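Local atomic coordinates of tRNA (Adenine(22)-N(1))-methyltransferase (Mycoplasma capricolum subsp. capricolum, PDB entry 6QE6), a protein that probably methylates N1 of adenine 22 in tRNA with S-adenosylmethionine as methyl donor, and is seen here with the product S-adenosylhomocysteine bound. Residues Ala40-Asp45 with Leu96-Asn101; Tyr48-Leu53 with Ala62-Ile67. All coordinates share one frame; numbering follows the deposited sequence.

Contact 1 of 2, residues Ala40-Asp45 with Leu96-Asn101; sequences ADIGTD and LEFVKN. With SAH (S-adenosyl-L-homocysteine), chain C.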
loop_
_atom_site.group_PDB
_atom_site.type_symbol
_atom_site.label_atom_id
_atom_site.label_comp_id
_atom_site.label_asym_id
_atom_site.label_seq_id
_atom_site.Cartn_x
_atom_site.Cartn_y
_atom_site.Cartn_z
ATOM N N ALA A 40 -8.752 -8.371 -6.088
ATOM C CA ALA A 40 -7.565 -9.194 -6.286
ATOM C C ALA A 40 -6.526 -8.856 -5.219
ATOM O O ALA A 40 -6.138 -7.694 -5.070
ATOM C CB ALA A 40 -6.989 -9.011 -7.689
ATOM N N ASP A 41 -6.083 -9.864 -4.474
ATOM C CA ASP A 41 -5.019 -9.701 -3.488
ATOM C C ASP A 41 -3.712 -10.115 -4.152
ATOM O O ASP A 41 -3.540 -11.281 -4.521
ATOM C CB ASP A 41 -5.302 -10.534 -2.239
ATOM C CG ASP A 41 -4.409 -10.167 -1.051
ATOM O OD1 ASP A 41 -3.753 -9.085 -1.048
ATOM O OD2 ASP A 41 -4.392 -10.977 -0.097
ATOM N N ILE A 42 -2.805 -9.162 -4.326
ATOM C CA ILE A 42 -1.503 -9.440 -4.913
ATOM C C ILE A 42 -0.518 -9.759 -3.801
ATOM O O ILE A 42 -0.326 -8.953 -2.881
ATOM C CB ILE A 42 -1.015 -8.256 -5.751
ATOM C CG1 ILE A 42 -2.122 -7.778 -6.686
ATOM C CG2 ILE A 42 0.247 -8.647 -6.501
ATOM C CD1 ILE A 42 -2.638 -8.868 -7.640
ATOM N N GLY A 43 0.144 -10.908 -3.905
ATOM C CA GLY A 43 1.004 -11.363 -2.822
ATOM C C GLY A 43 0.225 -11.915 -1.645
ATOM O O GLY A 43 0.531 -11.602 -0.484
ATOM N N THR A 44 -0.776 -12.744 -1.920
ATOM C CA THR A 44 -1.790 -13.087 -0.934
ATOM C C THR A 44 -1.274 -14.027 0.145
ATOM O O THR A 44 -1.927 -14.160 1.186
ATOM C CB THR A 44 -2.997 -13.718 -1.640
ATOM O OG1 THR A 44 -4.099 -13.777 -0.736
ATOM C CG2 THR A 44 -2.669 -15.122 -2.115
ATOM N N ASP A 45 -0.132 -14.671 -0.077
ATOM C CA ASP A 45 0.445 -15.601 0.885
ATOM C C ASP A 45 -0.542 -16.713 1.222
ATOM O O ASP A 45 -0.697 -17.652 0.439
ATOM C CB ASP A 45 0.885 -14.880 2.151
ATOM C CG ASP A 45 1.477 -15.827 3.165
ATOM O OD1 ASP A 45 2.260 -16.718 2.759
ATOM O OD2 ASP A 45 1.130 -15.706 4.361
ATOM N N LEU A 96 0.478 -8.010 -11.692
ATOM C CA LEU A 96 -0.775 -7.813 -12.404
ATOM C C LEU A 96 -0.778 -8.436 -13.792
ATOM O O LEU A 96 -1.675 -8.136 -14.583
ATOM C CB LEU A 96 -1.077 -6.323 -12.506
ATOM C CG LEU A 96 -1.278 -5.675 -11.142
ATOM C CD1 LEU A 96 -1.708 -4.235 -11.324
ATOM C CD2 LEU A 96 -2.283 -6.471 -10.293
ATOM N N GLU A 97 0.206 -9.284 -14.103
ATOM C CA GLU A 97 0.294 -9.851 -15.446
ATOM C C GLU A 97 -0.939 -10.669 -15.789
ATOM O O GLU A 97 -1.339 -10.714 -16.955
ATOM C CB GLU A 97 1.554 -10.710 -15.581
ATOM C CG GLU A 97 2.833 -9.903 -15.785
ATOM C CD GLU A 97 4.095 -10.767 -15.719
ATOM O OE1 GLU A 97 3.955 -12.008 -15.631
ATOM O OE2 GLU A 97 5.223 -10.210 -15.734
ATOM N N PHE A 98 -1.570 -11.285 -14.785
ATOM C CA PHE A 98 -2.735 -12.122 -15.021
ATOM C C PHE A 98 -3.960 -11.322 -15.467
ATOM O O PHE A 98 -4.858 -11.883 -16.106
ATOM C CB PHE A 98 -3.068 -12.900 -13.755
ATOM C CG PHE A 98 -3.791 -12.083 -12.714
ATOM C CD1 PHE A 98 -3.081 -11.281 -11.827
ATOM C CD2 PHE A 98 -5.176 -12.120 -12.617
ATOM C CE1 PHE A 98 -3.742 -10.535 -10.873
ATOM C CE2 PHE A 98 -5.841 -11.367 -11.668
ATOM C CZ PHE A 98 -5.127 -10.577 -10.800
ATOM N N VAL A 99 -4.043 -10.035 -15.117
ATOM C CA VAL A 99 -5.274 -9.289 -15.368
ATOM C C VAL A 99 -5.585 -9.168 -16.858
ATOM O O VAL A 99 -6.748 -9.001 -17.226
ATOM C CB VAL A 99 -5.203 -7.899 -14.702
ATOM C CG1 VAL A 99 -6.495 -7.121 -14.920
ATOM C CG2 VAL A 99 -4.912 -8.043 -13.199
ATOM N N LYS A 100 -4.575 -9.268 -17.729
ATOM C CA LYS A 100 -4.821 -9.274 -19.170
ATOM C C LYS A 100 -5.833 -10.347 -19.578
ATOM O O LYS A 100 -6.654 -10.116 -20.474
ATOM C CB LYS A 100 -3.503 -9.494 -19.923
ATOM C CG LYS A 100 -2.755 -8.236 -20.305
ATOM C CD LYS A 100 -1.285 -8.544 -20.641
ATOM C CE LYS A 100 -0.370 -8.352 -19.412
ATOM N NZ LYS A 100 -0.318 -6.935 -18.891
ATOM N N ASN A 101 -5.809 -11.502 -18.910
ATOM C CA ASN A 101 -6.550 -12.690 -19.336
ATOM C C ASN A 101 -8.053 -12.451 -19.429
ATOM O O ASN A 101 -8.631 -11.647 -18.690
ATOM C CB ASN A 101 -6.286 -13.842 -18.373
ATOM C CG ASN A 101 -4.838 -14.210 -18.319
ATOM O OD1 ASN A 101 -4.055 -13.763 -19.152
ATOM N ND2 ASN A 101 -4.463 -15.033 -17.347
HETATM N N SAH C . -0.306 -10.295 1.852
HETATM C CA SAH C . 0.245 -10.792 3.108
HETATM C CB SAH C . 1.589 -11.496 2.872
HETATM C CG SAH C . 2.755 -10.624 2.403
HETATM S SD SAH C . 4.304 -11.561 2.309
HETATM C C SAH C . 0.413 -9.668 4.134
HETATM O O SAH C . 0.459 -8.485 3.778
HETATM O OXT SAH C . 0.511 -9.914 5.342
HETATM C "C5'" SAH C . 4.590 -11.025 0.606
HETATM C "C4'" SAH C . 4.026 -12.016 -0.407
HETATM O "O4'" SAH C . 4.072 -11.436 -1.689
HETATM C "C3'" SAH C . 4.847 -13.289 -0.497
HETATM O "O3'" SAH C . 3.995 -14.405 -0.379
HETATM C "C2'" SAH C . 5.469 -13.260 -1.883
HETATM O "O2'" SAH C . 5.504 -14.559 -2.408
HETATM C "C1'" SAH C . 4.522 -12.362 -2.646
HETATM N N9 SAH C . 5.160 -11.616 -3.731
HETATM C C8 SAH C . 6.403 -11.050 -3.732
HETATM N N7 SAH C . 6.581 -10.441 -4.936
HETATM C C5 SAH C . 5.482 -10.606 -5.681
HETATM C C6 SAH C . 5.155 -10.200 -6.965
HETATM N N6 SAH C . 6.015 -9.497 -7.699
HETATM N N1 SAH C . 3.922 -10.537 -7.476
HETATM C C2 SAH C . 3.021 -11.261 -6.721
HETATM N N3 SAH C . 3.364 -11.659 -5.446
HETATM C C4 SAH C . 4.574 -11.336 -4.936
#

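Contact 2 of 2, residues Tyr48-Leu53 with Ala62-Ile67; sequences YLPIYL and AYACDI. With SAH (S-adenosyl-L-homocysteine), chain C.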
loop_
_atom_site.group_PDB
_atom_site.type_symbol
_atom_site.label_atom_id
_atom_site.label_comp_id
_atom_site.label_asym_id
_atom_site.label_seq_id
_atom_site.Cartn_x
_atom_site.Cartn_y
_atom_site.Cartn_z
ATOM N N TYR A 48 -5.714 -15.304 3.709
ATOM C CA TYR A 48 -6.598 -14.961 4.820
ATOM C C TYR A 48 -7.352 -13.653 4.575
ATOM O O TYR A 48 -8.482 -13.500 5.045
ATOM C CB TYR A 48 -5.798 -14.893 6.124
ATOM C CG TYR A 48 -5.397 -16.258 6.672
ATOM C CD1 TYR A 48 -6.348 -17.245 6.887
ATOM C CD2 TYR A 48 -4.071 -16.552 6.973
ATOM C CE1 TYR A 48 -6.002 -18.494 7.382
ATOM C CE2 TYR A 48 -3.707 -17.799 7.475
ATOM C CZ TYR A 48 -4.682 -18.770 7.676
ATOM O OH TYR A 48 -4.346 -20.018 8.176
ATOM N N LEU A 49 -6.760 -12.698 3.838
ATOM C CA LEU A 49 -7.512 -11.487 3.507
ATOM C C LEU A 49 -8.627 -11.768 2.500
ATOM O O LEU A 49 -9.775 -11.348 2.750
ATOM C CB LEU A 49 -6.563 -10.379 3.031
ATOM C CG LEU A 49 -7.212 -9.095 2.487
ATOM C CD1 LEU A 49 -8.010 -8.385 3.563
ATOM C CD2 LEU A 49 -6.168 -8.125 1.887
ATOM N N PRO A 50 -8.388 -12.451 1.366
ATOM C CA PRO A 50 -9.531 -12.839 0.517
ATOM C C PRO A 50 -10.591 -13.630 1.260
ATOM O O PRO A 50 -11.788 -13.375 1.074
ATOM C CB PRO A 50 -8.874 -13.671 -0.594
ATOM C CG PRO A 50 -7.514 -13.115 -0.716
ATOM C CD PRO A 50 -7.106 -12.727 0.692
ATOM N N ILE A 51 -10.179 -14.589 2.096
ATOM C CA ILE A 51 -11.131 -15.389 2.864
ATOM C C ILE A 51 -11.973 -14.496 3.768
ATOM O O ILE A 51 -13.205 -14.573 3.766
ATOM C CB ILE A 51 -10.386 -16.478 3.660
ATOM C CG1 ILE A 51 -9.909 -17.587 2.719
ATOM C CG2 ILE A 51 -11.256 -17.045 4.780
ATOM C CD1 ILE A 51 -8.780 -18.402 3.282
ATOM N N TYR A 52 -11.326 -13.622 4.543
ATOM C CA TYR A 52 -12.066 -12.706 5.410
ATOM C C TYR A 52 -13.082 -11.880 4.620
ATOM O O TYR A 52 -14.251 -11.767 5.016
ATOM C CB TYR A 52 -11.098 -11.780 6.146
ATOM C CG TYR A 52 -11.787 -10.787 7.047
ATOM C CD1 TYR A 52 -11.992 -11.086 8.394
ATOM C CD2 TYR A 52 -12.244 -9.552 6.560
ATOM C CE1 TYR A 52 -12.628 -10.198 9.248
ATOM C CE2 TYR A 52 -12.895 -8.641 7.411
ATOM C CZ TYR A 52 -13.077 -8.978 8.763
ATOM O OH TYR A 52 -13.700 -8.118 9.645
ATOM N N LEU A 53 -12.638 -11.279 3.503
ATOM C CA LEU A 53 -13.500 -10.393 2.722
ATOM C C LEU A 53 -14.710 -11.135 2.166
ATOM O O LEU A 53 -15.826 -10.602 2.154
ATOM C CB LEU A 53 -12.705 -9.752 1.586
ATOM C CG LEU A 53 -11.644 -8.717 1.957
ATOM C CD1 LEU A 53 -10.845 -8.379 0.731
ATOM C CD2 LEU A 53 -12.292 -7.472 2.532
ATOM N N ALA A 62 -13.001 -13.308 -5.062
ATOM C CA ALA A 62 -11.652 -12.804 -4.861
ATOM C C ALA A 62 -10.671 -13.609 -5.698
ATOM O O ALA A 62 -10.782 -14.833 -5.816
ATOM C CB ALA A 62 -11.234 -12.848 -3.380
ATOM N N TYR A 63 -9.726 -12.900 -6.294
ATOM C CA TYR A 63 -8.542 -13.495 -6.896
ATOM C C TYR A 63 -7.391 -13.446 -5.888
ATOM O O TYR A 63 -6.986 -12.361 -5.455
ATOM C CB TYR A 63 -8.180 -12.746 -8.177
ATOM C CG TYR A 63 -9.263 -12.804 -9.211
ATOM C CD1 TYR A 63 -9.618 -14.006 -9.824
ATOM C CD2 TYR A 63 -9.932 -11.666 -9.583
ATOM C CE1 TYR A 63 -10.626 -14.046 -10.786
ATOM C CE2 TYR A 63 -10.924 -11.698 -10.534
ATOM C CZ TYR A 63 -11.270 -12.875 -11.135
ATOM O OH TYR A 63 -12.274 -12.845 -12.085
ATOM N N ALA A 64 -6.872 -14.606 -5.514
ATOM C CA ALA A 64 -5.812 -14.708 -4.505
ATOM C C ALA A 64 -4.514 -15.064 -5.224
ATOM O O ALA A 64 -4.285 -16.227 -5.567
ATOM C CB ALA A 64 -6.172 -15.733 -3.439
ATOM N N CYS A 65 -3.668 -14.060 -5.442
ATOM C CA CYS A 65 -2.556 -14.137 -6.382
ATOM C C CYS A 65 -1.219 -14.137 -5.661
ATOM O O CYS A 65 -1.035 -13.434 -4.665
ATOM C CB CYS A 65 -2.569 -12.958 -7.361
ATOM S SG CYS A 65 -4.221 -12.441 -7.897
ATOM N N ASP A 66 -0.280 -14.899 -6.200
ATOM C CA ASP A 66 1.078 -14.898 -5.699
ATOM C C ASP A 66 2.037 -15.238 -6.834
ATOM O O ASP A 66 1.698 -15.956 -7.778
ATOM C CB ASP A 66 1.243 -15.872 -4.527
ATOM C CG ASP A 66 2.379 -15.465 -3.594
ATOM O OD1 ASP A 66 3.531 -15.377 -4.072
ATOM O OD2 ASP A 66 2.127 -15.204 -2.397
ATOM N N ILE A 67 3.245 -14.698 -6.731
ATOM C CA ILE A 67 4.289 -15.038 -7.680
ATOM C C ILE A 67 4.889 -16.411 -7.385
ATOM O O ILE A 67 5.503 -17.014 -8.274
ATOM C CB ILE A 67 5.342 -13.914 -7.663
ATOM C CG1 ILE A 67 6.256 -13.998 -8.883
ATOM C CG2 ILE A 67 6.110 -13.914 -6.351
ATOM C CD1 ILE A 67 7.181 -12.780 -9.014
HETATM N N SAH C . -0.306 -10.295 1.852
HETATM C CA SAH C . 0.245 -10.792 3.108
HETATM C CB SAH C . 1.589 -11.496 2.872
HETATM C CG SAH C . 2.755 -10.624 2.403
HETATM S SD SAH C . 4.304 -11.561 2.309
HETATM C C SAH C . 0.413 -9.668 4.134
HETATM O O SAH C . 0.459 -8.485 3.778
HETATM O OXT SAH C . 0.511 -9.914 5.342
HETATM C "C5'" SAH C . 4.590 -11.025 0.606
HETATM C "C4'" SAH C . 4.026 -12.016 -0.407
HETATM O "O4'" SAH C . 4.072 -11.436 -1.689
HETATM C "C3'" SAH C . 4.847 -13.289 -0.497
HETATM O "O3'" SAH C . 3.995 -14.405 -0.379
HETATM C "C2'" SAH C . 5.469 -13.260 -1.883
HETATM O "O2'" SAH C . 5.504 -14.559 -2.408
HETATM C "C1'" SAH C . 4.522 -12.362 -2.646
HETATM N N9 SAH C . 5.160 -11.616 -3.731
HETATM C C8 SAH C . 6.403 -11.050 -3.732
HETATM N N7 SAH C . 6.581 -10.441 -4.936
HETATM C C5 SAH C . 5.482 -10.606 -5.681
HETATM C C6 SAH C . 5.155 -10.200 -6.965
HETATM N N6 SAH C . 6.015 -9.497 -7.699
HETATM N N1 SAH C . 3.922 -10.537 -7.476
HETATM C C2 SAH C . 3.021 -11.261 -6.721
HETATM N N3 SAH C . 3.364 -11.659 -5.446
HETATM C C4 SAH C . 4.574 -11.336 -4.936
#

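Contact 1 of 2, residues Ala40-Asp45 with Leu96-Asn101
The amino nitrogen N of SAH donates a 2.8 Å hydrogen bond to Gly-43 O, just past the strand end where Ile-42 meets Leu-96 and Phe-98. Gly-43 has a positive phi of 76°. With no side chain there, SAH O4' comes within 3.3 Å of Gly-43 CA. Ile-42 is shared between the ligand and 96-101. Its CG2 is anti to the backbone N and lies 3.8 Å from SAH C2, to one side of the adenine plane and just beyond its C2 rim. Its other branch ends in CD1, which sits 3.6 Å from Leu-96 CD2, the two side chains crossing at about a right angle. This is the first strand and glycine-containing turn of a class I (Rossmann-like) methyltransferase, packed against the loop that follows strand 88-92. Phe-98 presents its ring edge to the strand. Ile-42 CD1 is 3.8 Å from Phe-98 CE1, and Ala-40 CB lies in the ring plane, 3.9 Å from Phe-98 CZ. Val-99 CG2 rests on one ring face, near the rim. Asp-41 points away from 96-101. Its buried carboxylate takes Thr-44 OG1 on OD2 at 2.9 Å, 39° above the carboxylate plane, and binds Thr-111 through OD1.

Contact 2 of 2, residues Tyr48-Leu53 with Ala62-Ile67
The start of helix 48-55 lies over strand 59-66, and the backbones come closest at Pro-50 and Ala-62, with 5.8 Å between their CA atoms. No hydrogen bond joins the two segments; they meet through small apolar side chains alone. Pro-50 carries the contact with two adjacent ring carbons. Its CB touches Ala-62 CB at 3.7 Å, and its CG lies 4.0 Å from Ala-64 CB. The two alanines are two residues apart in the strand, so both methyls face the helix and the proline ring spans them. Such small side chains are consistent with the close approach of helix and strand. Pro-50 sits in the first helical turn, where the lack of a backbone N-H costs no helical bond. Strand 36-42, helix 48-55 and strand 59-66 form a beta-alpha-beta unit with parallel strands, as at the start of Rossmann-like methyltransferases. The carboxyl end of the second strand carries an acidic residue that binds the ribose hydroxyls, as is usual in that fold. Asp-66 OD1 accepts a hydrogen bond from SAH O2' (2.7 Å) and Asp-66 OD2 one from SAH O3' (2.9 Å). Asn-68 N also binds OD1 and Asp-45 N binds OD2. Each oxygen thus has a protein N-H as well as a ribose hydroxyl, which should hold the carboxylate's rotation. Ile-67 covers an adenine face. With CG1 anti to the backbone N (chi1 -164°), its CG2 stands directly above the ring, 3.3 Å from SAH C4, and its CD1 reaches toward N6.

In the fold
The centres of contacts 1 and 2 are about 10 Å apart. Each has one half on a strand, 36-42 or 59-66, which are parallel neighbours in the sheet. Segments follow in the order 40-45, 48-53, 62-67, 96-101, so contact 2 falls between the two halves of contact 1. A probable bond from Asp-41 N to Tyr-63 O joins the strands, and one from Thr-44 N to Cys-65 O ties the turn after strand 36-42 to strand 59-66. The contacts lie on opposite faces of the sheet: Ala-40 and Ile-42 face 96-101, while Asp-41 packs on Pro-50 on the helix 48-55 side. The neighbouring strand ends bring both contacts around one cofactor product, with Ile-42 and Ile-67 on opposite sides of the adenine plane.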